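Local coordinates for protein Phikz039 (Pseudomonas phage phikz, PDB 3ZBQ) that belongs to the tubulin/FtsZ-like family (PhuZ, a phage tubulin homologue) and holds guanosine-5'-diphosphate in the nucleotide pocket of its fold, at residues Phe17-Leu22 with Met177-Ile182; Glu21-Tyr26 with Glu184-Leu189; Ile33-Gln38 with Gly106-Thr111. All blocks are in the same frame, centred on the assembly; numbering follows the deposited sequence.

Contact 1 (Phe17-Leu22 with Met177-Ile182). With GDP (guanosine-5'-diphosphate), chain B.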
loop_
_atom_site.group_PDB
_atom_site.type_symbol
_atom_site.label_atom_id
_atom_site.label_comp_id
_atom_site.label_asym_id
_atom_site.label_seq_id
_atom_site.Cartn_x
_atom_site.Cartn_y
_atom_site.Cartn_z
ATOM N N PHE A 17 9.672 -2.123 -5.437
ATOM C CA PHE A 17 10.606 -2.334 -6.546
ATOM C C PHE A 17 10.393 -3.677 -7.249
ATOM O O PHE A 17 10.455 -3.761 -8.477
ATOM C CB PHE A 17 12.060 -2.238 -6.048
ATOM C CG PHE A 17 12.603 -0.826 -6.016
ATOM C CD1 PHE A 17 11.880 0.207 -5.414
ATOM C CD2 PHE A 17 13.841 -0.540 -6.578
ATOM C CE1 PHE A 17 12.393 1.511 -5.380
ATOM C CE2 PHE A 17 14.357 0.745 -6.550
ATOM C CZ PHE A 17 13.643 1.772 -5.944
ATOM N N ARG A 18 10.171 -4.730 -6.467
ATOM C CA ARG A 18 9.992 -6.070 -7.023
ATOM C C ARG A 18 8.684 -6.190 -7.797
ATOM O O ARG A 18 8.647 -6.766 -8.886
ATOM C CB ARG A 18 10.078 -7.127 -5.917
ATOM C CG ARG A 18 11.516 -7.373 -5.441
ATOM C CD ARG A 18 11.598 -7.708 -3.951
ATOM N NE ARG A 18 12.819 -7.172 -3.336
ATOM C CZ ARG A 18 12.908 -6.787 -2.065
ATOM N NH1 ARG A 18 11.853 -6.897 -1.262
ATOM N NH2 ARG A 18 14.054 -6.302 -1.593
ATOM N N ILE A 19 7.616 -5.645 -7.231
ATOM C CA ILE A 19 6.334 -5.621 -7.931
ATOM C C ILE A 19 6.464 -4.806 -9.223
ATOM O O ILE A 19 5.963 -5.202 -10.279
ATOM C CB ILE A 19 5.231 -5.022 -7.051
ATOM C CG1 ILE A 19 4.936 -5.930 -5.850
ATOM C CG2 ILE A 19 3.976 -4.759 -7.883
ATOM C CD1 ILE A 19 4.476 -7.326 -6.235
ATOM N N GLY A 20 7.150 -3.671 -9.137
ATOM C CA GLY A 20 7.337 -2.807 -10.297
ATOM C C GLY A 20 8.116 -3.491 -11.406
ATOM O O GLY A 20 7.831 -3.314 -12.581
ATOM N N GLU A 21 9.109 -4.286 -11.028
ATOM C CA GLU A 21 9.878 -5.017 -12.018
ATOM C C GLU A 21 8.996 -6.032 -12.727
ATOM O O GLU A 21 9.104 -6.207 -13.936
ATOM C CB GLU A 21 11.080 -5.713 -11.371
ATOM C CG GLU A 21 11.927 -6.488 -12.370
ATOM C CD GLU A 21 13.064 -7.263 -11.720
ATOM O OE1 GLU A 21 13.127 -7.323 -10.472
ATOM O OE2 GLU A 21 13.898 -7.814 -12.470
ATOM N N LEU A 22 8.115 -6.690 -11.975
ATOM C CA LEU A 22 7.178 -7.648 -12.562
ATOM C C LEU A 22 6.118 -6.949 -13.423
ATOM O O LEU A 22 5.604 -7.532 -14.369
ATOM C CB LEU A 22 6.484 -8.484 -11.478
ATOM C CG LEU A 22 7.388 -9.392 -10.641
ATOM C CD1 LEU A 22 6.602 -10.123 -9.556
ATOM C CD2 LEU A 22 8.104 -10.390 -11.542
ATOM N N MET A 177 2.623 -15.957 -5.314
ATOM C CA MET A 177 1.165 -15.960 -5.484
ATOM C C MET A 177 0.537 -14.627 -5.099
ATOM O O MET A 177 -0.427 -14.174 -5.732
ATOM C CB MET A 177 0.517 -17.082 -4.670
ATOM C CG MET A 177 0.817 -18.481 -5.189
ATOM S SD MET A 177 0.482 -19.761 -3.956
ATOM C CE MET A 177 -1.243 -19.491 -3.590
ATOM N N VAL A 178 1.060 -14.018 -4.039
ATOM C CA VAL A 178 0.655 -12.677 -3.649
ATOM C C VAL A 178 1.043 -11.673 -4.735
ATOM O O VAL A 178 0.256 -10.800 -5.084
ATOM C CB VAL A 178 1.263 -12.280 -2.281
ATOM C CG1 VAL A 178 0.924 -10.829 -1.932
ATOM C CG2 VAL A 178 0.752 -13.217 -1.203
ATOM N N ASN A 179 2.237 -11.819 -5.301
ATOM C CA ASN A 179 2.674 -10.911 -6.358
ATOM C C ASN A 179 1.764 -10.972 -7.569
ATOM O O ASN A 179 1.425 -9.947 -8.164
ATOM C CB ASN A 179 4.113 -11.213 -6.774
ATOM C CG ASN A 179 5.088 -10.975 -5.663
ATOM O OD1 ASN A 179 4.741 -10.371 -4.654
ATOM N ND2 ASN A 179 6.320 -11.445 -5.832
ATOM N N GLN A 180 1.369 -12.185 -7.940
ATOM C CA GLN A 180 0.477 -12.352 -9.082
ATOM C C GLN A 180 -0.881 -11.693 -8.841
ATOM O O GLN A 180 -1.434 -11.043 -9.743
ATOM C CB GLN A 180 0.315 -13.837 -9.426
ATOM C CG GLN A 180 -0.643 -14.105 -10.591
ATOM C CD GLN A 180 -0.219 -13.421 -11.890
ATOM O OE1 GLN A 180 -1.058 -12.907 -12.635
ATOM N NE2 GLN A 180 1.077 -13.416 -12.165
ATOM N N ASN A 181 -1.425 -11.848 -7.636
ATOM C CA ASN A 181 -2.680 -11.173 -7.318
ATOM C C ASN A 181 -2.524 -9.658 -7.385
ATOM O O ASN A 181 -3.392 -8.953 -7.894
ATOM C CB ASN A 181 -3.259 -11.603 -5.965
ATOM C CG ASN A 181 -4.754 -11.265 -5.840
ATOM O OD1 ASN A 181 -5.158 -10.400 -5.054
ATOM N ND2 ASN A 181 -5.575 -11.940 -6.638
ATOM N N ILE A 182 -1.394 -9.162 -6.903
ATOM C CA ILE A 182 -1.127 -7.732 -6.963
ATOM C C ILE A 182 -1.038 -7.213 -8.402
ATOM O O ILE A 182 -1.571 -6.150 -8.716
ATOM C CB ILE A 182 0.142 -7.381 -6.153
ATOM C CG1 ILE A 182 -0.173 -7.471 -4.649
ATOM C CG2 ILE A 182 0.644 -5.991 -6.536
ATOM C CD1 ILE A 182 1.043 -7.329 -3.739
HETATM P PB GDP B . 11.431 -2.097 2.693
HETATM O O1B GDP B . 12.439 -2.024 1.575
HETATM O O2B GDP B . 10.151 -1.387 2.300
HETATM O O3B GDP B . 11.976 -1.524 3.979
HETATM O O3A GDP B . 11.042 -3.622 3.022
HETATM P PA GDP B . 10.713 -4.771 1.947
HETATM O O1A GDP B . 11.835 -5.134 1.003
HETATM O O2A GDP B . 9.450 -4.422 1.188
HETATM O "O5'" GDP B . 10.434 -6.022 2.895
HETATM C "C5'" GDP B . 9.470 -5.961 3.939
HETATM C "C4'" GDP B . 8.578 -7.199 3.866
HETATM O "O4'" GDP B . 7.775 -7.134 2.687
HETATM C "C3'" GDP B . 9.341 -8.504 3.744
HETATM O "O3'" GDP B . 9.674 -9.008 5.047
HETATM C "C2'" GDP B . 8.363 -9.395 3.018
HETATM O "O2'" GDP B . 7.420 -9.925 3.951
HETATM C "C1'" GDP B . 7.561 -8.443 2.159
HETATM N N9 GDP B . 8.031 -8.418 0.758
HETATM C C8 GDP B . 9.167 -7.886 0.268
HETATM N N7 GDP B . 9.234 -8.041 -1.077
HETATM C C5 GDP B . 8.108 -8.672 -1.471
HETATM C C6 GDP B . 7.526 -9.149 -2.746
HETATM O O6 GDP B . 8.123 -8.976 -3.839
HETATM N N1 GDP B . 6.325 -9.753 -2.687
HETATM C C2 GDP B . 5.657 -9.945 -1.530
HETATM N N2 GDP B . 4.456 -10.575 -1.535
HETATM N N3 GDP B . 6.130 -9.535 -0.334
HETATM C C4 GDP B . 7.325 -8.910 -0.252
#
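I19 and N179 are the pair whose CA atoms come nearest between segments 17-22 and 177-182, 6.6 Å apart. The axes of these short segments come within 10.4 Å and cross at -62°, and the guanine base of GDP lies beside the crossing, bonded from both segments. In the tubulin/FtsZ fold, helix 13-23 follows the first strand of the nucleotide-binding sheet, and helix 175-192 occupies the place of the long central helix that leads toward the C-terminal domain. N179 reads the base from this central helix. Its CG lies anti to the carbonyl carbon (chi1 -64°), which carries the amide to the edge of the purine. There OD1 accepts a short bond from GDP N1 (2.6 Å) and a weak one from GDP N2, so a single acceptor serves two donors. On the other helix, the long, flexible chain of R18, bent at chi2 and chi3, brings NH1 to both N7 and O1A of GDP, 2.9 Å each, bridging base and alpha phosphate. Van der Waals contacts join the helices themselves. I19 CD1 lies 3.4 Å from N179 OD1, while its other branch, CG2, meets I182 CG2 at 3.8 Å as an apolar pair, the two isoleucines crossing at about a right angle. I182 continues inward onto V130 and I132 of the sheet. Nearer the solvent, L22 CD1 rests on N179 CB at 3.9 Å.

Contact 2 (Glu21-Tyr26 with Glu184-Leu189)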
loop_
_atom_site.group_PDB
_atom_site.type_symbol
_atom_site.label_atom_id
_atom_site.label_comp_id
_atom_site.label_asym_id
_atom_site.label_seq_id
_atom_site.Cartn_x
_atom_site.Cartn_y
_atom_site.Cartn_z
ATOM N N GLU A 21 9.109 -4.286 -11.028
ATOM C CA GLU A 21 9.878 -5.017 -12.018
ATOM C C GLU A 21 8.996 -6.032 -12.727
ATOM O O GLU A 21 9.104 -6.207 -13.936
ATOM C CB GLU A 21 11.080 -5.713 -11.371
ATOM C CG GLU A 21 11.927 -6.488 -12.370
ATOM C CD GLU A 21 13.064 -7.263 -11.720
ATOM O OE1 GLU A 21 13.127 -7.323 -10.472
ATOM O OE2 GLU A 21 13.898 -7.814 -12.470
ATOM N N LEU A 22 8.115 -6.690 -11.975
ATOM C CA LEU A 22 7.178 -7.648 -12.562
ATOM C C LEU A 22 6.118 -6.949 -13.423
ATOM O O LEU A 22 5.604 -7.532 -14.369
ATOM C CB LEU A 22 6.484 -8.484 -11.478
ATOM C CG LEU A 22 7.388 -9.392 -10.641
ATOM C CD1 LEU A 22 6.602 -10.123 -9.556
ATOM C CD2 LEU A 22 8.104 -10.390 -11.542
ATOM N N PHE A 23 5.810 -5.699 -13.089
ATOM C CA PHE A 23 4.719 -4.967 -13.736
ATOM C C PHE A 23 5.217 -4.200 -14.957
ATOM O O PHE A 23 4.434 -3.580 -15.682
ATOM C CB PHE A 23 4.086 -3.996 -12.737
ATOM C CG PHE A 23 2.814 -3.354 -13.227
ATOM C CD1 PHE A 23 1.679 -4.121 -13.453
ATOM C CD2 PHE A 23 2.752 -1.985 -13.450
ATOM C CE1 PHE A 23 0.497 -3.534 -13.891
ATOM C CE2 PHE A 23 1.573 -1.390 -13.895
ATOM C CZ PHE A 23 0.451 -2.167 -14.113
ATOM N N HIS A 24 6.523 -4.247 -15.191
ATOM C CA HIS A 24 7.119 -3.415 -16.229
ATOM C C HIS A 24 6.540 -3.663 -17.623
ATOM O O HIS A 24 6.436 -4.806 -18.075
ATOM C CB HIS A 24 8.630 -3.587 -16.280
ATOM C CG HIS A 24 9.265 -2.827 -17.400
ATOM N ND1 HIS A 24 9.479 -1.466 -17.347
ATOM C CD2 HIS A 24 9.686 -3.231 -18.622
ATOM C CE1 HIS A 24 10.029 -1.067 -18.482
ATOM N NE2 HIS A 24 10.164 -2.118 -19.271
ATOM N N GLY A 25 6.176 -2.584 -18.304
ATOM C CA GLY A 25 5.600 -2.695 -19.632
ATOM C C GLY A 25 4.087 -2.597 -19.616
ATOM O O GLY A 25 3.463 -2.405 -20.657
ATOM N N TYR A 26 3.493 -2.725 -18.432
ATOM C CA TYR A 26 2.043 -2.607 -18.301
ATOM C C TYR A 26 1.619 -1.155 -18.152
ATOM O O TYR A 26 0.438 -0.822 -18.288
ATOM C CB TYR A 26 1.547 -3.425 -17.114
ATOM C CG TYR A 26 1.432 -4.897 -17.404
ATOM C CD1 TYR A 26 2.563 -5.706 -17.470
ATOM C CD2 TYR A 26 0.191 -5.480 -17.629
ATOM C CE1 TYR A 26 2.458 -7.054 -17.746
ATOM C CE2 TYR A 26 0.075 -6.825 -17.903
ATOM C CZ TYR A 26 1.212 -7.607 -17.959
ATOM O OH TYR A 26 1.105 -8.949 -18.232
ATOM N N GLU A 184 -2.492 -8.473 -11.003
ATOM C CA GLU A 184 -3.865 -8.474 -11.493
ATOM C C GLU A 184 -4.588 -7.201 -11.063
ATOM O O GLU A 184 -5.346 -6.615 -11.838
ATOM C CB GLU A 184 -4.617 -9.710 -10.985
ATOM C CG GLU A 184 -4.134 -11.015 -11.586
ATOM C CD GLU A 184 -5.246 -11.786 -12.260
ATOM O OE1 GLU A 184 -6.364 -11.834 -11.693
ATOM O OE2 GLU A 184 -5.001 -12.335 -13.360
ATOM N N VAL A 185 -4.356 -6.768 -9.828
ATOM C CA VAL A 185 -4.987 -5.555 -9.316
ATOM C C VAL A 185 -4.456 -4.304 -10.022
ATOM O O VAL A 185 -5.233 -3.451 -10.440
ATOM C CB VAL A 185 -4.818 -5.429 -7.783
ATOM C CG1 VAL A 185 -5.151 -4.020 -7.308
ATOM C CG2 VAL A 185 -5.680 -6.469 -7.061
ATOM N N LEU A 186 -3.134 -4.206 -10.159
ATOM C CA LEU A 186 -2.517 -3.055 -10.825
ATOM C C LEU A 186 -2.997 -2.948 -12.271
ATOM O O LEU A 186 -3.357 -1.859 -12.755
ATOM C CB LEU A 186 -0.987 -3.157 -10.756
ATOM C CG LEU A 186 -0.389 -2.979 -9.366
ATOM C CD1 LEU A 186 1.114 -3.249 -9.384
ATOM C CD2 LEU A 186 -0.677 -1.577 -8.851
ATOM N N ASN A 187 -3.048 -4.082 -12.959
ATOM C CA ASN A 187 -3.586 -4.092 -14.310
ATOM C C ASN A 187 -5.024 -3.599 -14.354
ATOM O O ASN A 187 -5.395 -2.810 -15.226
ATOM C CB ASN A 187 -3.505 -5.488 -14.918
ATOM C CG ASN A 187 -4.003 -5.517 -16.342
ATOM O OD1 ASN A 187 -4.940 -6.250 -16.674
ATOM N ND2 ASN A 187 -3.394 -4.696 -17.196
ATOM N N ALA A 188 -5.843 -4.069 -13.420
ATOM C CA ALA A 188 -7.254 -3.680 -13.421
ATOM C C ALA A 188 -7.387 -2.188 -13.149
ATOM O O ALA A 188 -8.174 -1.491 -13.795
ATOM C CB ALA A 188 -8.025 -4.483 -12.391
ATOM N N LEU A 189 -6.616 -1.699 -12.184
ATOM C CA LEU A 189 -6.650 -0.288 -11.817
ATOM C C LEU A 189 -6.227 0.617 -12.972
ATOM O O LEU A 189 -6.882 1.630 -13.252
ATOM C CB LEU A 189 -5.777 -0.048 -10.578
ATOM C CG LEU A 189 -6.381 -0.526 -9.248
ATOM C CD1 LEU A 189 -5.389 -0.295 -8.103
ATOM C CD2 LEU A 189 -7.719 0.169 -8.960
#
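L186 meets F23 through its CB, which sits over one face of the phenyl ring, 3.9 Å from the centroid and 29° off the ring normal, a CH-pi contact. The closest pair is L186 CB with F23 CE1 at 3.5 Å. L186 CD1 lies over the same face, offset toward the rim, and the leucine also packs on F11, I99 and V101 of the central sheet. A branched aliphatic side chain suits this place, since its branches can touch the ring and the strands together. F23 in turn reaches the helix because its CG is anti to the backbone N (chi1 -171°). Its ring is clasped, with Y26 CB on the face opposite L186. In the tubulin-like fold segment 21-26 runs from helix 13-23 toward strand 30-34, and F23, touching I9 and F11 of strand 7-12 as well as L183 and V190, closes the layer between this segment, the sheet and helix 175-192. One residue on, N187 brings its backbone N obliquely to F23 CE1, at 3.7 Å. Its side chain extends from the helix to place ND2 in the plane of the Y26 ring, at the ring edge, 3.7 Å from CD2; the amide and ring planes stand 83° apart. A polar amide and a tyrosine fit this more open margin. Y26 is carried there by a type II turn from F23 to Y26, closed by Y26 N to F23 O at 3.0 Å, with G25 at the positive-phi position of the turn, where a glycine fits.

Contact 3 (Ile33-Gln38 with Gly106-Thr111). With GDP (guanosine-5'-diphosphate), chain B.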
loop_
_atom_site.group_PDB
_atom_site.type_symbol
_atom_site.label_atom_id
_atom_site.label_comp_id
_atom_site.label_asym_id
_atom_site.label_seq_id
_atom_site.Cartn_x
_atom_site.Cartn_y
_atom_site.Cartn_z
ATOM N N ILE A 33 11.010 4.807 -5.556
ATOM C CA ILE A 33 11.635 5.539 -4.463
ATOM C C ILE A 33 12.057 4.557 -3.380
ATOM O O ILE A 33 11.252 3.760 -2.901
ATOM C CB ILE A 33 10.681 6.592 -3.839
ATOM C CG1 ILE A 33 9.995 7.440 -4.917
ATOM C CG2 ILE A 33 11.436 7.493 -2.865
ATOM C CD1 ILE A 33 8.704 6.853 -5.404
ATOM N N ASP A 34 13.323 4.613 -2.988
ATOM C CA ASP A 34 13.835 3.692 -1.976
ATOM C C ASP A 34 14.985 4.337 -1.224
ATOM O O ASP A 34 15.393 5.465 -1.526
ATOM C CB ASP A 34 14.315 2.400 -2.638
ATOM C CG ASP A 34 14.324 1.210 -1.689
ATOM O OD1 ASP A 34 14.202 1.402 -0.453
ATOM O OD2 ASP A 34 14.453 0.072 -2.192
ATOM N N THR A 35 15.502 3.610 -0.242
ATOM C CA THR A 35 16.668 4.035 0.535
ATOM C C THR A 35 17.834 3.089 0.269
ATOM O O THR A 35 18.782 2.998 1.054
ATOM C CB THR A 35 16.357 4.017 2.036
ATOM O OG1 THR A 35 15.955 2.692 2.400
ATOM C CG2 THR A 35 15.211 4.991 2.363
ATOM N N SER A 36 17.766 2.382 -0.851
ATOM C CA SER A 36 18.697 1.290 -1.120
ATOM C C SER A 36 18.990 1.192 -2.614
ATOM O O SER A 36 18.065 1.226 -3.427
ATOM C CB SER A 36 18.085 -0.018 -0.611
ATOM O OG SER A 36 18.675 -1.159 -1.211
ATOM N N VAL A 37 20.270 1.093 -2.979
ATOM C CA VAL A 37 20.635 0.905 -4.388
ATOM C C VAL A 37 20.575 -0.568 -4.770
ATOM O O VAL A 37 20.465 -0.910 -5.943
ATOM C CB VAL A 37 22.024 1.490 -4.727
ATOM C CG1 VAL A 37 22.063 2.960 -4.386
ATOM C CG2 VAL A 37 23.123 0.748 -3.975
ATOM N N GLN A 38 20.638 -1.438 -3.768
ATOM C CA GLN A 38 20.651 -2.872 -4.022
ATOM C C GLN A 38 19.360 -3.341 -4.702
ATOM O O GLN A 38 19.382 -4.241 -5.550
ATOM C CB GLN A 38 20.881 -3.653 -2.727
ATOM C CG GLN A 38 21.304 -5.086 -2.978
ATOM C CD GLN A 38 20.553 -6.089 -2.132
ATOM O OE1 GLN A 38 19.729 -5.723 -1.298
ATOM N NE2 GLN A 38 20.841 -7.373 -2.346
ATOM N N GLY A 106 7.976 -3.773 6.251
ATOM C CA GLY A 106 9.307 -3.239 6.061
ATOM C C GLY A 106 9.453 -1.850 6.658
ATOM O O GLY A 106 8.622 -1.423 7.461
ATOM N N ALA A 107 10.517 -1.146 6.274
ATOM C CA ALA A 107 10.829 0.164 6.846
ATOM C C ALA A 107 10.651 1.317 5.861
ATOM O O ALA A 107 10.164 2.386 6.225
ATOM C CB ALA A 107 12.258 0.172 7.386
ATOM N N SER A 108 11.069 1.105 4.617
ATOM C CA SER A 108 11.140 2.192 3.651
ATOM C C SER A 108 9.838 2.357 2.897
ATOM O O SER A 108 9.318 3.468 2.784
ATOM C CB SER A 108 12.300 1.970 2.684
ATOM O OG SER A 108 13.523 1.988 3.396
ATOM N N GLY A 109 9.289 1.252 2.396
ATOM C CA GLY A 109 8.019 1.350 1.693
ATOM C C GLY A 109 6.920 1.808 2.626
ATOM O O GLY A 109 6.044 2.581 2.230
ATOM N N SER A 110 6.960 1.341 3.872
ATOM C CA SER A 110 5.895 1.635 4.833
ATOM C C SER A 110 5.996 3.023 5.467
ATOM O O SER A 110 5.177 3.387 6.313
ATOM C CB SER A 110 5.879 0.591 5.936
ATOM O OG SER A 110 6.990 0.779 6.807
ATOM N N THR A 111 6.995 3.795 5.066
ATOM C CA THR A 111 7.090 5.192 5.489
ATOM C C THR A 111 7.032 6.113 4.274
ATOM O O THR A 111 6.233 7.050 4.250
ATOM C CB THR A 111 8.362 5.460 6.339
ATOM O OG1 THR A 111 9.516 5.019 5.617
ATOM C CG2 THR A 111 8.272 4.714 7.661
HETATM P PB GDP B . 11.431 -2.097 2.693
HETATM O O1B GDP B . 12.439 -2.024 1.575
HETATM O O2B GDP B . 10.151 -1.387 2.300
HETATM O O3B GDP B . 11.976 -1.524 3.979
HETATM O O3A GDP B . 11.042 -3.622 3.022
HETATM P PA GDP B . 10.713 -4.771 1.947
HETATM O O1A GDP B . 11.835 -5.134 1.003
HETATM O O2A GDP B . 9.450 -4.422 1.188
HETATM O "O5'" GDP B . 10.434 -6.022 2.895
HETATM C "C5'" GDP B . 9.470 -5.961 3.939
HETATM C "C4'" GDP B . 8.578 -7.199 3.866
HETATM O "O4'" GDP B . 7.775 -7.134 2.687
HETATM C "C3'" GDP B . 9.341 -8.504 3.744
HETATM O "O3'" GDP B . 9.674 -9.008 5.047
HETATM C "C2'" GDP B . 8.363 -9.395 3.018
HETATM O "O2'" GDP B . 7.420 -9.925 3.951
HETATM C "C1'" GDP B . 7.561 -8.443 2.159
HETATM N N9 GDP B . 8.031 -8.418 0.758
HETATM C C8 GDP B . 9.167 -7.886 0.268
HETATM N N7 GDP B . 9.234 -8.041 -1.077
HETATM C C5 GDP B . 8.108 -8.672 -1.471
HETATM C C6 GDP B . 7.526 -9.149 -2.746
HETATM O O6 GDP B . 8.123 -8.976 -3.839
HETATM N N1 GDP B . 6.325 -9.753 -2.687
HETATM C C2 GDP B . 5.657 -9.945 -1.530
HETATM N N2 GDP B . 4.456 -10.575 -1.535
HETATM N N3 GDP B . 6.130 -9.535 -0.334
HETATM C C4 GDP B . 7.325 -8.910 -0.252
#
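T35 and S108 face each other hydroxyl to hydroxyl, OG1 and OG 2.7 Å apart in a hydrogen bond that either could donate. OG1 of T35 takes the crowded position between backbone N and carbonyl carbon (chi1 58°), which turns it to the serine and leaves CG2 to flank S108 OG at 3.6 Å. Small hydroxylated residues suit this buried spot, where each hydroxyl finds a partner in the other. D34 stands alongside: OD1 lies 3.7 Å from S108 CB and accepts T35 N at 2.6 Å, approached from its anti side and 35° out of the carboxylate plane, while OD2 bonds N39 ND2. Residues G106-S110 (G-A-S-G-S) correspond to the glycine-rich phosphate loop that is the signature of tubulin and FtsZ, leading into helix 109-122. A107 N and S108 N both donate to GDP O3B, the latter nearly straight (2.9 Å, 174°), and G109 N reaches GDP O2B at 2.8 Å. These backbone N-H groups would probably help to balance the phosphate charge. G106 has no side chain to collide with GDP O3A. Within the same segment, T111 OG1 bonds A107 O at 2.8 Å in the carbonyl plane, and S110 OG bonds G106 O from above that carbonyl's plane.

Overall arrangement
Contacts 1 and 2 are successive stations along the same helix pair, 13-23 with 175-192, with centres 8 Å apart; I19 CG2 touches L186 CD1 at 3.6 Å, making their apolar layers continuous. Both are partly buried, with buried I19, I182, F23 and L186 inside and exposed L22 and Y26 at the margin. Contact 3 is wholly buried and joins the end region of strand 30-34 to the loop before helix 109-122 through a single hydroxyl-hydroxyl hydrogen bond. Contacts 1 and 3 share GDP, the first at the base and alpha phosphate through side chains, the third at the beta phosphate through backbone N-H groups; F17 packs on I33 and D34 between them. Contact 2 stands farther from the nucleotide.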